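PDB 1O22: orphan protein TM0875 from Thermotoga maritima, which is of unknown function, an orphan protein with a fold new when it was described, whose assembly holds two chains. Local coordinates for residues P50-S53 with R58-L61; M114-L117 with W122-I125; I125-S130 with N138-E143. All blocks are in the same frame, centred on the assembly; numbering follows the deposited sequence. Where two conformers were deposited one is given.

Interaction 1: P50-S53 with R58-L61; sequences PVNS and RIFL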
loop_
_atom_site.group_PDB
_atom_site.type_symbol
_atom_site.label_atom_id
_atom_site.label_comp_id
_atom_site.label_asym_id
_atom_site.label_seq_id
_atom_site.Cartn_x
_atom_site.Cartn_y
_atom_site.Cartn_z
ATOM N N PRO A 50 15.193 2.712 7.669
ATOM C CA PRO A 50 15.800 2.642 6.343
ATOM C C PRO A 50 14.792 2.649 5.223
ATOM O O PRO A 50 13.794 1.926 5.252
ATOM C CB PRO A 50 16.523 1.277 6.364
ATOM C CG PRO A 50 16.806 1.053 7.792
ATOM C CD PRO A 50 15.552 1.524 8.480
ATOM N N VAL A 51 15.090 3.437 4.208
ATOM C CA VAL A 51 14.425 3.332 2.912
ATOM C C VAL A 51 14.914 2.018 2.294
ATOM O O VAL A 51 16.089 1.717 2.369
ATOM C CB VAL A 51 14.812 4.574 2.029
ATOM C CG1 VAL A 51 14.182 4.504 0.650
ATOM C CG2 VAL A 51 14.373 5.846 2.732
ATOM N N ASN A 52 14.022 1.209 1.749
ATOM C CA ASN A 52 14.415 -0.042 1.097
ATOM C C ASN A 52 15.456 0.214 0.025
ATOM O O ASN A 52 15.319 1.120 -0.775
ATOM C CB ASN A 52 13.215 -0.793 0.511
ATOM C CG ASN A 52 12.396 -1.528 1.575
ATOM O OD1 ASN A 52 12.586 -1.323 2.779
ATOM N ND2 ASN A 52 11.482 -2.379 1.133
ATOM N N SER A 53 16.541 -0.550 0.070
ATOM C CA SER A 53 17.652 -0.378 -0.856
ATOM C C SER A 53 18.281 -1.743 -1.126
ATOM O O SER A 53 17.866 -2.769 -0.569
ATOM C CB SER A 53 18.716 0.570 -0.260
ATOM O OG SER A 53 19.373 -0.029 0.859
ATOM N N ARG A 58 12.695 -3.836 4.224
ATOM C CA ARG A 58 11.570 -4.539 4.845
ATOM C C ARG A 58 10.428 -4.686 3.844
ATOM O O ARG A 58 10.031 -3.713 3.179
ATOM C CB ARG A 58 11.064 -3.758 6.040
ATOM C CG ARG A 58 9.905 -4.413 6.783
ATOM C CD ARG A 58 9.585 -3.704 8.095
ATOM N NE ARG A 58 9.030 -2.394 7.844
ATOM C CZ ARG A 58 8.498 -1.604 8.772
ATOM N NH1 ARG A 58 8.418 -1.992 10.042
ATOM N NH2 ARG A 58 8.021 -0.414 8.418
ATOM N N ILE A 59 9.957 -5.923 3.690
ATOM C CA ILE A 59 8.817 -6.206 2.852
ATOM C C ILE A 59 7.774 -7.052 3.593
ATOM O O ILE A 59 8.063 -7.676 4.607
ATOM C CB ILE A 59 9.271 -6.853 1.510
ATOM C CG1 ILE A 59 9.948 -8.172 1.715
ATOM C CG2 ILE A 59 10.232 -5.931 0.774
ATOM C CD1 ILE A 59 10.252 -8.870 0.446
ATOM N N PHE A 60 6.538 -6.998 3.106
ATOM C CA PHE A 60 5.417 -7.713 3.698
ATOM C C PHE A 60 4.877 -8.704 2.645
ATOM O O PHE A 60 4.769 -8.369 1.474
ATOM C CB PHE A 60 4.350 -6.737 4.157
ATOM C CG PHE A 60 4.860 -5.734 5.170
ATOM C CD1 PHE A 60 4.973 -6.083 6.514
ATOM C CD2 PHE A 60 5.295 -4.495 4.765
ATOM C CE1 PHE A 60 5.460 -5.188 7.429
ATOM C CE2 PHE A 60 5.773 -3.569 5.690
ATOM C CZ PHE A 60 5.862 -3.924 7.013
ATOM N N LEU A 61 4.620 -9.928 3.069
ATOM C CA LEU A 61 4.168 -10.984 2.181
ATOM C C LEU A 61 2.904 -11.671 2.734
ATOM O O LEU A 61 2.828 -12.024 3.922
ATOM C CB LEU A 61 5.290 -11.988 2.014
ATOM C CG LEU A 61 5.056 -13.286 1.241
ATOM C CD1 LEU A 61 4.862 -12.942 -0.237
ATOM C CD2 LEU A 61 6.244 -14.230 1.410
#

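Interaction 2: M114-L117 with W122-I125; sequences MKIL and WYKI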
loop_
_atom_site.group_PDB
_atom_site.type_symbol
_atom_site.label_atom_id
_atom_site.label_comp_id
_atom_site.label_asym_id
_atom_site.label_seq_id
_atom_site.Cartn_x
_atom_site.Cartn_y
_atom_site.Cartn_z
HETATM N N MSE A 114 3.636 -19.957 -9.092
HETATM C CA MSE A 114 3.171 -18.855 -8.261
HETATM C C MSE A 114 2.786 -17.645 -9.120
HETATM O O MSE A 114 3.417 -17.362 -10.155
HETATM C CB MSE A 114 4.230 -18.587 -7.180
HETATM C CG MSE A 114 4.415 -17.265 -6.601
HETATM SE SE MSE A 114 6.097 -17.352 -5.390
HETATM C CE MSE A 114 5.966 -19.025 -4.545
ATOM N N LYS A 115 1.705 -16.983 -8.702
ATOM C CA LYS A 115 1.332 -15.648 -9.182
ATOM C C LYS A 115 1.540 -14.611 -8.074
ATOM O O LYS A 115 1.226 -14.820 -6.933
ATOM C CB LYS A 115 -0.110 -15.614 -9.653
ATOM C CG LYS A 115 -0.407 -16.521 -10.758
ATOM C CD LYS A 115 0.485 -16.321 -12.000
ATOM C CE LYS A 115 -0.111 -15.411 -12.983
ATOM N NZ LYS A 115 -1.166 -16.120 -13.740
ATOM N N ILE A 116 2.059 -13.469 -8.455
ATOM C CA ILE A 116 2.560 -12.487 -7.505
ATOM C C ILE A 116 1.992 -11.129 -7.889
ATOM O O ILE A 116 2.156 -10.669 -9.029
ATOM C CB ILE A 116 4.102 -12.430 -7.553
ATOM C CG1 ILE A 116 4.707 -13.789 -7.201
ATOM C CG2 ILE A 116 4.623 -11.297 -6.681
ATOM C CD1 ILE A 116 5.834 -14.119 -8.023
ATOM N N LEU A 117 1.329 -10.528 -6.918
ATOM C CA LEU A 117 0.811 -9.173 -6.969
ATOM C C LEU A 117 1.699 -8.297 -6.089
ATOM O O LEU A 117 1.911 -8.588 -4.919
ATOM C CB LEU A 117 -0.591 -9.141 -6.398
ATOM C CG LEU A 117 -1.387 -7.841 -6.502
ATOM C CD1 LEU A 117 -1.534 -7.335 -7.954
ATOM C CD2 LEU A 117 -2.748 -8.108 -5.878
ATOM N N TRP A 122 4.746 -4.419 -0.454
ATOM C CA TRP A 122 3.716 -5.378 -0.013
ATOM C C TRP A 122 3.447 -6.364 -1.152
ATOM O O TRP A 122 3.149 -5.945 -2.260
ATOM C CB TRP A 122 2.404 -4.649 0.344
ATOM C CG TRP A 122 2.541 -3.844 1.609
ATOM C CD1 TRP A 122 3.164 -2.640 1.752
ATOM C CD2 TRP A 122 2.061 -4.203 2.921
ATOM N NE1 TRP A 122 3.102 -2.221 3.064
ATOM C CE2 TRP A 122 2.427 -3.156 3.804
ATOM C CE3 TRP A 122 1.347 -5.299 3.440
ATOM C CZ2 TRP A 122 2.112 -3.176 5.173
ATOM C CZ3 TRP A 122 1.041 -5.313 4.812
ATOM C CH2 TRP A 122 1.424 -4.262 5.649
ATOM N N TYR A 123 3.543 -7.652 -0.871
ATOM C CA TYR A 123 3.427 -8.667 -1.906
ATOM C C TYR A 123 2.368 -9.657 -1.491
ATOM O O TYR A 123 2.243 -9.938 -0.337
ATOM C CB TYR A 123 4.756 -9.390 -2.112
ATOM C CG TYR A 123 5.822 -8.521 -2.720
ATOM C CD1 TYR A 123 6.096 -8.572 -4.079
ATOM C CD2 TYR A 123 6.575 -7.674 -1.934
ATOM C CE1 TYR A 123 7.092 -7.788 -4.630
ATOM C CE2 TYR A 123 7.568 -6.888 -2.472
ATOM C CZ TYR A 123 7.822 -6.931 -3.817
ATOM O OH TYR A 123 8.823 -6.134 -4.365
ATOM N N LYS A 124 1.621 -10.163 -2.463
ATOM C CA LYS A 124 0.641 -11.231 -2.241
ATOM C C LYS A 124 0.947 -12.299 -3.271
ATOM O O LYS A 124 1.067 -11.996 -4.451
ATOM C CB LYS A 124 -0.772 -10.702 -2.472
ATOM C CG LYS A 124 -1.237 -9.616 -1.521
ATOM C CD LYS A 124 -2.551 -9.044 -2.008
ATOM C CE LYS A 124 -3.242 -8.172 -0.978
ATOM N NZ LYS A 124 -4.374 -7.439 -1.642
ATOM N N ILE A 125 1.141 -13.529 -2.819
ATOM C CA ILE A 125 1.355 -14.618 -3.717
ATOM C C ILE A 125 0.230 -15.606 -3.645
ATOM O O ILE A 125 -0.399 -15.777 -2.612
ATOM C CB ILE A 125 2.725 -15.280 -3.467
ATOM C CG1 ILE A 125 2.791 -15.955 -2.122
ATOM C CG2 ILE A 125 3.873 -14.203 -3.625
ATOM C CD1 ILE A 125 4.026 -16.852 -2.014
#

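Interaction 3: I125-S130 with N138-E143; sequences IYVPYS and NELVEE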
loop_
_atom_site.group_PDB
_atom_site.type_symbol
_atom_site.label_atom_id
_atom_site.label_comp_id
_atom_site.label_asym_id
_atom_site.label_seq_id
_atom_site.Cartn_x
_atom_site.Cartn_y
_atom_site.Cartn_z
ATOM N N ILE A 125 1.141 -13.529 -2.819
ATOM C CA ILE A 125 1.355 -14.618 -3.717
ATOM C C ILE A 125 0.230 -15.606 -3.645
ATOM O O ILE A 125 -0.399 -15.777 -2.612
ATOM C CB ILE A 125 2.725 -15.280 -3.467
ATOM C CG1 ILE A 125 2.791 -15.955 -2.122
ATOM C CG2 ILE A 125 3.873 -14.203 -3.625
ATOM C CD1 ILE A 125 4.026 -16.852 -2.014
ATOM N N TYR A 126 -0.044 -16.199 -4.791
ATOM C CA TYR A 126 -1.157 -17.116 -4.979
ATOM C C TYR A 126 -0.581 -18.349 -5.578
ATOM O O TYR A 126 0.168 -18.278 -6.565
ATOM C CB TYR A 126 -2.184 -16.516 -5.934
ATOM C CG TYR A 126 -2.711 -15.226 -5.428
ATOM C CD1 TYR A 126 -3.838 -15.183 -4.620
ATOM C CD2 TYR A 126 -2.067 -14.025 -5.746
ATOM C CE1 TYR A 126 -4.300 -13.961 -4.128
ATOM C CE2 TYR A 126 -2.508 -12.861 -5.294
ATOM C CZ TYR A 126 -3.634 -12.813 -4.485
ATOM O OH TYR A 126 -4.030 -11.584 -4.043
ATOM N N VAL A 127 -0.855 -19.481 -4.949
ATOM C CA VAL A 127 -0.340 -20.736 -5.427
ATOM C C VAL A 127 -1.462 -21.771 -5.452
ATOM O O VAL A 127 -2.351 -21.774 -4.601
ATOM C CB VAL A 127 0.811 -21.247 -4.565
ATOM C CG1 VAL A 127 2.091 -20.461 -4.843
ATOM C CG2 VAL A 127 0.452 -21.193 -3.068
ATOM N N PRO A 128 -1.416 -22.666 -6.419
ATOM C CA PRO A 128 -2.429 -23.705 -6.498
ATOM C C PRO A 128 -2.212 -24.779 -5.459
ATOM O O PRO A 128 -1.080 -25.202 -5.190
ATOM C CB PRO A 128 -2.261 -24.276 -7.917
ATOM C CG PRO A 128 -0.948 -23.852 -8.386
ATOM C CD PRO A 128 -0.409 -22.781 -7.481
ATOM N N TYR A 129 -3.308 -25.226 -4.874
ATOM C CA TYR A 129 -3.251 -26.274 -3.879
ATOM C C TYR A 129 -2.368 -27.441 -4.342
ATOM O O TYR A 129 -1.470 -27.921 -3.615
ATOM C CB TYR A 129 -4.658 -26.800 -3.592
ATOM C CG TYR A 129 -4.685 -28.083 -2.745
ATOM C CD1 TYR A 129 -4.164 -28.091 -1.439
ATOM C CD2 TYR A 129 -5.203 -29.276 -3.252
ATOM C CE1 TYR A 129 -4.157 -29.252 -0.657
ATOM C CE2 TYR A 129 -5.219 -30.456 -2.470
ATOM C CZ TYR A 129 -4.685 -30.432 -1.172
ATOM O OH TYR A 129 -4.680 -31.563 -0.371
ATOM N N SER A 130 -2.646 -27.881 -5.560
ATOM C CA SER A 130 -1.990 -29.025 -6.110
ATOM C C SER A 130 -0.442 -28.885 -6.155
ATOM O O SER A 130 0.251 -29.889 -6.049
ATOM C CB SER A 130 -2.557 -29.291 -7.502
ATOM O OG SER A 130 -2.447 -28.142 -8.321
ATOM N N ASN A 138 8.789 -22.173 4.793
ATOM C CA ASN A 138 10.200 -21.933 4.436
ATOM C C ASN A 138 10.450 -22.074 2.962
ATOM O O ASN A 138 11.115 -21.238 2.367
ATOM C CB ASN A 138 11.167 -22.930 5.091
ATOM C CG ASN A 138 11.231 -22.803 6.592
ATOM O OD1 ASN A 138 10.367 -22.173 7.218
ATOM N ND2 ASN A 138 12.281 -23.404 7.190
ATOM N N GLU A 139 9.930 -23.145 2.377
ATOM C CA GLU A 139 10.108 -23.430 0.965
ATOM C C GLU A 139 9.461 -22.362 0.083
ATOM O O GLU A 139 10.074 -21.902 -0.870
ATOM C CB GLU A 139 9.508 -24.780 0.605
ATOM C CG GLU A 139 10.254 -25.983 1.151
ATOM C CD GLU A 139 9.520 -27.271 0.810
ATOM O OE1 GLU A 139 8.588 -27.625 1.540
ATOM O OE2 GLU A 139 9.856 -27.904 -0.209
ATOM N N LEU A 140 8.238 -21.977 0.427
ATOM C CA LEU A 140 7.539 -20.898 -0.259
ATOM C C LEU A 140 8.262 -19.564 -0.172
ATOM O O LEU A 140 8.437 -18.884 -1.172
ATOM C CB LEU A 140 6.099 -20.713 0.260
ATOM C CG LEU A 140 4.952 -21.496 -0.371
ATOM C CD1 LEU A 140 4.496 -20.781 -1.616
ATOM C CD2 LEU A 140 5.363 -22.943 -0.664
ATOM N N VAL A 141 8.600 -19.161 1.032
ATOM C CA VAL A 141 9.323 -17.908 1.243
ATOM C C VAL A 141 10.646 -17.913 0.475
ATOM O O VAL A 141 10.988 -16.906 -0.145
ATOM C CB VAL A 141 9.538 -17.580 2.726
ATOM C CG1 VAL A 141 10.439 -16.345 2.895
ATOM C CG2 VAL A 141 8.174 -17.291 3.407
ATOM N N GLU A 142 11.370 -19.026 0.481
ATOM C CA GLU A 142 12.650 -19.045 -0.209
ATOM C C GLU A 142 12.474 -18.872 -1.714
ATOM O O GLU A 142 13.276 -18.169 -2.355
ATOM C CB GLU A 142 13.483 -20.293 0.055
ATOM C CG GLU A 142 14.813 -20.258 -0.741
ATOM C CD GLU A 142 15.748 -19.094 -0.355
ATOM O OE1 GLU A 142 15.776 -18.010 -1.045
ATOM O OE2 GLU A 142 16.476 -19.268 0.655
ATOM N N GLU A 143 11.437 -19.494 -2.281
ATOM C CA GLU A 143 11.131 -19.276 -3.709
ATOM C C GLU A 143 10.757 -17.824 -3.958
ATOM O O GLU A 143 11.163 -17.250 -4.950
ATOM C CB GLU A 143 9.982 -20.150 -4.201
ATOM C CG GLU A 143 10.416 -21.478 -4.763
ATOM C CD GLU A 143 10.914 -21.378 -6.202
ATOM O OE1 GLU A 143 10.073 -21.295 -7.153
ATOM O OE2 GLU A 143 12.156 -21.408 -6.377
#

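Interaction 1: P50-S53 with R58-L61
N52 turns its carboxamide onto the main chain of R58 and bonds both its N and its O. OD1 of N52 accepts from R58 N at 2.9 Å, while ND2 of N52 donates to R58 O at 2.8 Å with a nearly straight N-H...O angle of 171°. The R58 O bond lies in the amide plane of N52, but ND2 stands well above the carbonyl plane of R58. With chi1 at -77°, CG lies beside the backbone N and anti to the carbonyl carbon, which carries the amide from the loop to the strand. Asparagine suits the place because its side chain offers a donor and an acceptor side by side, as a neighbouring strand would. R58 O takes a second donor, ND2 of N121, so this carbonyl is gripped twice. A leucine in place of N52 is likely to leave R58 N without its acceptor and to cost R58 O one of its two donors. Beyond the amide nitrogen, CG2 of I59 lies 3.8 Å from N52 ND2. In the loop itself, S53 OG bonds to L55 N and S53 O receives Y23 OH. The contact is thus mainly polar: a side chain satisfies main-chain groups of strand 56-66 and ties the loop to the sheet.

Interaction 2: M114-L117 with W122-I125
A beta hairpin joins these segments: strands 114-119 and 122-128 run antiparallel, their local axes at 152° and 4.7 Å apart at closest approach. L117 and K124 form the hydrogen-bonded pair. L117 N donates to K124 O at 2.9 Å, nearly straight at 174°, and K124 N returns a bond to L117 O that arrives in the carbonyl plane. I116 and I125 make the adjoining non-hydrogen-bonded pair, where the closer backbones allow a CA-H...O contact of 3.2 Å between I125 CA and K115 O. One face of the hairpin, bearing M114, I116, Y123 and I125, is apolar and turned to helix 137-152, where L140, F144 and Y147 lie against it. Beta-branched isoleucines suit this place: they favour extended backbone and fill the face close to the chain. I116 and I125 stand side by side, CG1 of I116 touching CG2 of I125 at 3.7 Å, and I116 CG2 meets the edge of the Y123 ring. The face with L117 and K124 is mixed. There the methylenes of K124, extended beyond CG, lie alongside the leucine and carry NZ to a salt bridge with E104 of the second subunit. M114, a selenomethionine bent at chi3 (-40°), slants across I125, its CE 3.9 Å from I125 CD1 and its SE 4.0 Å from that same methyl.

Interaction 3: I125-S130 with N138-E143
This is strand-to-helix packing in the hydrophobic layer between the mixed sheet and helix 137-152, a small, buried contact made through one leucine. Strand 122-128 supplies I125 and V127, two residues apart and therefore on the same face of the sheet, and L140 of the helix reaches down to both. Backbones stay well separated: the nearest CA atoms, those of V127 and L140, are 9.4 Å apart, a gap bridged entirely by side chains. In the conformer of L140 given here, one of two deposited, its CD1 touches I125 CD1 and V127 CG1, each at 4.0 Å. The methyls approach CD1 from roughly perpendicular directions: the isoleucine slants across the leucine, whereas the valine meets it tip to tip. The V127 chi1 of -75° sets CG1 anti to the carbonyl carbon, where it meets L140 CD1. M114 of the neighbouring strand also packs on L140 and V127, enlarging the apolar patch. A leucine suits the helix position, being long enough to span the gap, while the branched strand residues stay close to their own backbone. V141, next along the helix, turns from this strand and packs on F161 and V163 of strand 159-165, so the helix also rests on the strand at the far end of the same sheet. All three touching side chains are pure hydrocarbon and buried, and they ask for no polar partner there. Because methyl groups alone meet, the contact rests on dispersion and the exclusion of water, which impose little direction.

Along the chain interaction 1 closes before interaction 2 opens, and interaction 3 starts on I125, where interaction 2 ends. All three reach the same mixed sheet, in which strand 122-128 lies between 114-119 and 56-66. Interactions 2 and 3 share strand 122-128, their centres about 10 Å apart; the centre of interaction 1 is about 15 Å from that of interaction 2 and about 20 Å from that of interaction 3, which lies on the opposite side of the chain's centre. L61 packs on I125, and F60 O probably accepts a hydrogen bond from Y123 N. The sheet thus links a polar loop anchor, a central hairpin and a helix cover; interactions 1 and 2 also meet the second subunit.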